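Local coordinates for protein calmodulin, putative (Entamoeba histolytica, PDB 4OCI) that binds calcium through an EF-hand as a calmodulin-like signalling protein involved in starting phagocytosis of human erythrocytes, at residues F28-M39 with C65-K76. Residues are numbered along the deposited sequence; the frame is centred on the assembly and turned at random.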
# COMPACT_ATOMS: atom_id res chain seq x y z
N PHE A 28 -2.68 6.27 8.65
CA PHE A 28 -3.06 7.09 7.49
C PHE A 28 -4.26 6.53 6.75
O PHE A 28 -5.22 7.26 6.46
CB PHE A 28 -1.91 7.22 6.54
CG PHE A 28 -2.22 7.99 5.27
CD1 PHE A 28 -2.55 9.32 5.31
CD2 PHE A 28 -2.16 7.36 4.01
CE1 PHE A 28 -2.81 10.07 4.11
CE2 PHE A 28 -2.43 8.11 2.84
CZ PHE A 28 -2.76 9.43 2.89
N GLU A 29 -4.23 5.22 6.48
CA GLU A 29 -5.32 4.59 5.75
C GLU A 29 -6.63 4.67 6.58
O GLU A 29 -7.72 4.99 6.07
CB GLU A 29 -5.01 3.10 5.42
CG GLU A 29 -6.17 2.55 4.55
CD GLU A 29 -6.27 0.99 4.44
OE1 GLU A 29 -5.33 0.24 4.92
OE2 GLU A 29 -7.33 0.55 3.86
N SER A 30 -6.51 4.41 7.86
CA SER A 30 -7.63 4.40 8.71
C SER A 30 -8.26 5.86 8.85
O SER A 30 -9.50 6.07 8.77
CB SER A 30 -7.21 3.63 9.99
OG SER A 30 -7.88 4.16 11.08
N LEU A 31 -7.44 6.89 8.86
CA LEU A 31 -7.92 8.24 9.04
C LEU A 31 -8.58 8.72 7.81
O LEU A 31 -9.68 9.33 7.90
CB LEU A 31 -6.76 9.18 9.41
CG LEU A 31 -7.03 10.69 9.62
CD1 LEU A 31 -8.23 10.86 10.61
CD2 LEU A 31 -5.83 11.47 10.12
N VAL A 32 -7.97 8.45 6.66
CA VAL A 32 -8.51 8.85 5.35
C VAL A 32 -9.84 8.14 5.12
O VAL A 32 -10.83 8.77 4.67
CB VAL A 32 -7.41 8.54 4.26
CG1 VAL A 32 -7.93 7.86 3.07
CG2 VAL A 32 -6.47 9.82 4.00
N ARG A 33 -9.94 6.85 5.50
CA ARG A 33 -11.24 6.18 5.42
C ARG A 33 -12.30 6.73 6.39
O ARG A 33 -13.47 6.91 5.97
CB ARG A 33 -11.14 4.68 5.52
CG ARG A 33 -10.47 4.09 4.24
CD ARG A 33 -10.54 2.60 4.37
NE ARG A 33 -9.87 1.89 3.28
CZ ARG A 33 -10.27 1.87 2.03
NH1 ARG A 33 -11.37 2.59 1.62
NH2 ARG A 33 -9.55 1.13 1.16
N VAL A 34 -11.94 6.90 7.65
CA VAL A 34 -12.80 7.63 8.58
C VAL A 34 -13.34 8.98 8.03
O VAL A 34 -14.51 9.29 8.24
CB VAL A 34 -12.12 7.84 9.94
CG1 VAL A 34 -12.80 9.02 10.71
CG2 VAL A 34 -12.24 6.59 10.73
N LEU A 35 -12.50 9.77 7.35
CA LEU A 35 -12.85 11.04 6.75
C LEU A 35 -13.67 10.94 5.48
O LEU A 35 -14.12 11.94 4.98
CB LEU A 35 -11.57 11.87 6.51
CG LEU A 35 -10.81 12.21 7.77
CD1 LEU A 35 -9.46 12.90 7.50
CD2 LEU A 35 -11.68 13.04 8.72
N GLY A 36 -13.87 9.74 4.93
CA GLY A 36 -14.86 9.55 3.91
C GLY A 36 -14.34 9.09 2.55
O GLY A 36 -15.15 8.78 1.65
N VAL A 37 -13.02 8.99 2.40
CA VAL A 37 -12.41 8.57 1.13
C VAL A 37 -12.77 7.12 0.79
O VAL A 37 -12.72 6.25 1.67
CB VAL A 37 -10.87 8.83 1.13
CG1 VAL A 37 -10.21 8.19 -0.05
CG2 VAL A 37 -10.59 10.37 1.13
N VAL A 38 -13.24 6.92 -0.44
CA VAL A 38 -13.60 5.62 -0.99
C VAL A 38 -12.64 5.32 -2.11
O VAL A 38 -12.70 5.92 -3.18
CB VAL A 38 -15.05 5.58 -1.55
CG1 VAL A 38 -15.22 4.33 -2.40
CG2 VAL A 38 -16.06 5.51 -0.44
N MSE A 39 -11.73 4.38 -1.86
CA MSE A 39 -10.75 3.99 -2.86
C MSE A 39 -9.90 2.78 -2.41
O MSE A 39 -9.96 2.40 -1.26
CB MSE A 39 -9.85 5.20 -3.22
CG MSE A 39 -8.75 5.46 -2.28
SE MSE A 39 -7.63 7.06 -2.72
CE MSE A 39 -7.29 7.02 -4.66
N CYS A 65 -1.87 15.50 0.99
CA CYS A 65 -2.33 14.17 0.47
C CYS A 65 -3.83 14.02 0.56
O CYS A 65 -4.45 13.58 -0.38
CB CYS A 65 -1.66 13.00 1.18
SG CYS A 65 0.03 13.00 0.67
N PHE A 66 -4.39 14.43 1.69
CA PHE A 66 -5.80 14.28 1.92
C PHE A 66 -6.59 15.14 0.91
O PHE A 66 -7.58 14.64 0.33
CB PHE A 66 -6.17 14.57 3.40
CG PHE A 66 -7.62 14.50 3.66
CD1 PHE A 66 -8.30 13.29 3.48
CD2 PHE A 66 -8.34 15.66 4.03
CE1 PHE A 66 -9.65 13.24 3.66
CE2 PHE A 66 -9.70 15.61 4.24
CZ PHE A 66 -10.37 14.44 4.04
N SER A 67 -6.17 16.38 0.65
CA SER A 67 -6.79 17.20 -0.39
C SER A 67 -6.75 16.52 -1.73
O SER A 67 -7.72 16.59 -2.47
CB SER A 67 -6.12 18.57 -0.57
OG SER A 67 -6.38 19.32 0.60
N GLN A 68 -5.65 15.86 -2.03
CA GLN A 68 -5.50 15.23 -3.32
C GLN A 68 -6.29 13.94 -3.44
O GLN A 68 -6.99 13.75 -4.44
CB GLN A 68 -4.05 15.08 -3.69
CG GLN A 68 -3.73 14.00 -4.69
CD GLN A 68 -2.24 13.65 -4.67
OE1 GLN A 68 -1.84 12.48 -4.41
NE2 GLN A 68 -1.39 14.68 -4.91
N LEU A 69 -6.23 13.07 -2.42
CA LEU A 69 -7.16 11.96 -2.33
C LEU A 69 -8.60 12.38 -2.52
O LEU A 69 -9.36 11.69 -3.20
CB LEU A 69 -6.97 11.14 -1.02
CG LEU A 69 -5.57 10.54 -0.93
CD1 LEU A 69 -5.34 9.66 0.34
CD2 LEU A 69 -5.16 9.80 -2.21
N LYS A 70 -9.00 13.50 -1.93
CA LYS A 70 -10.39 13.94 -1.97
C LYS A 70 -10.88 14.24 -3.38
O LYS A 70 -12.05 13.94 -3.70
CB LYS A 70 -10.67 15.12 -1.06
CG LYS A 70 -11.14 14.71 0.27
CD LYS A 70 -11.59 15.92 1.05
CE LYS A 70 -10.71 17.14 0.76
NZ LYS A 70 -11.01 18.27 1.70
N THR A 71 -9.98 14.78 -4.21
CA THR A 71 -10.27 15.04 -5.62
C THR A 71 -10.28 13.74 -6.38
O THR A 71 -11.22 13.46 -7.12
CB THR A 71 -9.27 16.08 -6.28
OG1 THR A 71 -7.99 15.48 -6.54
CG2 THR A 71 -9.09 17.30 -5.37
N LYS A 72 -9.24 12.94 -6.19
CA LYS A 72 -9.09 11.64 -6.88
C LYS A 72 -10.15 10.55 -6.53
O LYS A 72 -9.99 9.38 -6.93
CB LYS A 72 -7.67 11.08 -6.72
CG LYS A 72 -6.62 11.84 -7.51
CD LYS A 72 -5.35 11.01 -7.75
CE LYS A 72 -4.54 10.79 -6.47
NZ LYS A 72 -3.05 10.86 -6.73
N SER A 73 -11.19 10.87 -5.77
CA SER A 73 -12.10 9.79 -5.35
C SER A 73 -13.44 10.39 -4.99
O SER A 73 -13.68 11.59 -5.21
CB SER A 73 -11.53 9.08 -4.14
OG SER A 73 -11.53 10.01 -3.08
N PHE A 74 -14.31 9.57 -4.41
CA PHE A 74 -15.58 10.08 -3.94
C PHE A 74 -15.76 9.61 -2.53
O PHE A 74 -14.92 8.85 -2.03
CB PHE A 74 -16.75 9.59 -4.81
CG PHE A 74 -16.71 8.10 -5.13
CD1 PHE A 74 -17.36 7.19 -4.32
CD2 PHE A 74 -16.08 7.64 -6.30
CE1 PHE A 74 -17.35 5.81 -4.65
CE2 PHE A 74 -16.04 6.26 -6.61
CZ PHE A 74 -16.68 5.37 -5.80
N ASN A 75 -16.81 10.09 -1.88
CA ASN A 75 -17.30 9.51 -0.64
C ASN A 75 -18.62 8.80 -0.84
O ASN A 75 -19.26 8.91 -1.89
CB ASN A 75 -17.42 10.54 0.53
CG ASN A 75 -18.45 11.64 0.26
OD1 ASN A 75 -19.61 11.57 0.70
ND2 ASN A 75 -18.04 12.64 -0.55
N LYS A 76 -19.01 8.07 0.19
CA LYS A 76 -20.14 7.21 0.13
C LYS A 76 -21.41 8.04 0.18
O LYS A 76 -22.38 7.63 -0.41
CB LYS A 76 -20.07 6.12 1.21
CG LYS A 76 -20.80 4.86 0.80
CD LYS A 76 -20.04 3.58 1.12
CE LYS A 76 -20.42 3.02 2.48
NZ LYS A 76 -21.72 2.30 2.49
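Phe28, Val32 and Leu35, with Val37 to Met39 of the loop behind them, meet Phe66, Leu69 and Phe74 in a mainly apolar contact of two helices and the loops that follow them, within the N-terminal EF-hand half of this calmodulin-like fold. Helix 25-34 is the exiting helix of the calcium-binding EF-hand. It packs on helix 59-71; the axes of 28-34 and 65-71 come within 11.4 Å and cross at -53°. Leu69 sits in the middle. Its CD1 lies 3.6 Å from Phe28 CZ and also reaches Val32 CG2, while its CD2 meets the selenium of selenomethionine Met39. Phe28 has CG anti to the backbone N (chi1 177°), which swings the ring toward helix 59-71; Ile44 and Met57 touch it as well. Leu35 CD1 lies over one face of the Phe66 ring, a CH-pi contact 4.0 Å from the centroid. Lys70 CG lies over the opposite face, toward the rim. The segments that follow, 36-39 and 72-76, lie against each other. Gly36, with positive phi, follows helix 25-34 in a Schellman motif, and Asn75 OD1 caps Glu78 N at the start of helix 76-86. Val38 CG1 packs on Phe74 CE1. Ser73 OG hydrogen-bonds Leu69 O at 2.7 Å. Between the loops, Val38 N donates to Phe74 O at 3.0 Å, with a bent N-H...O angle of 139°.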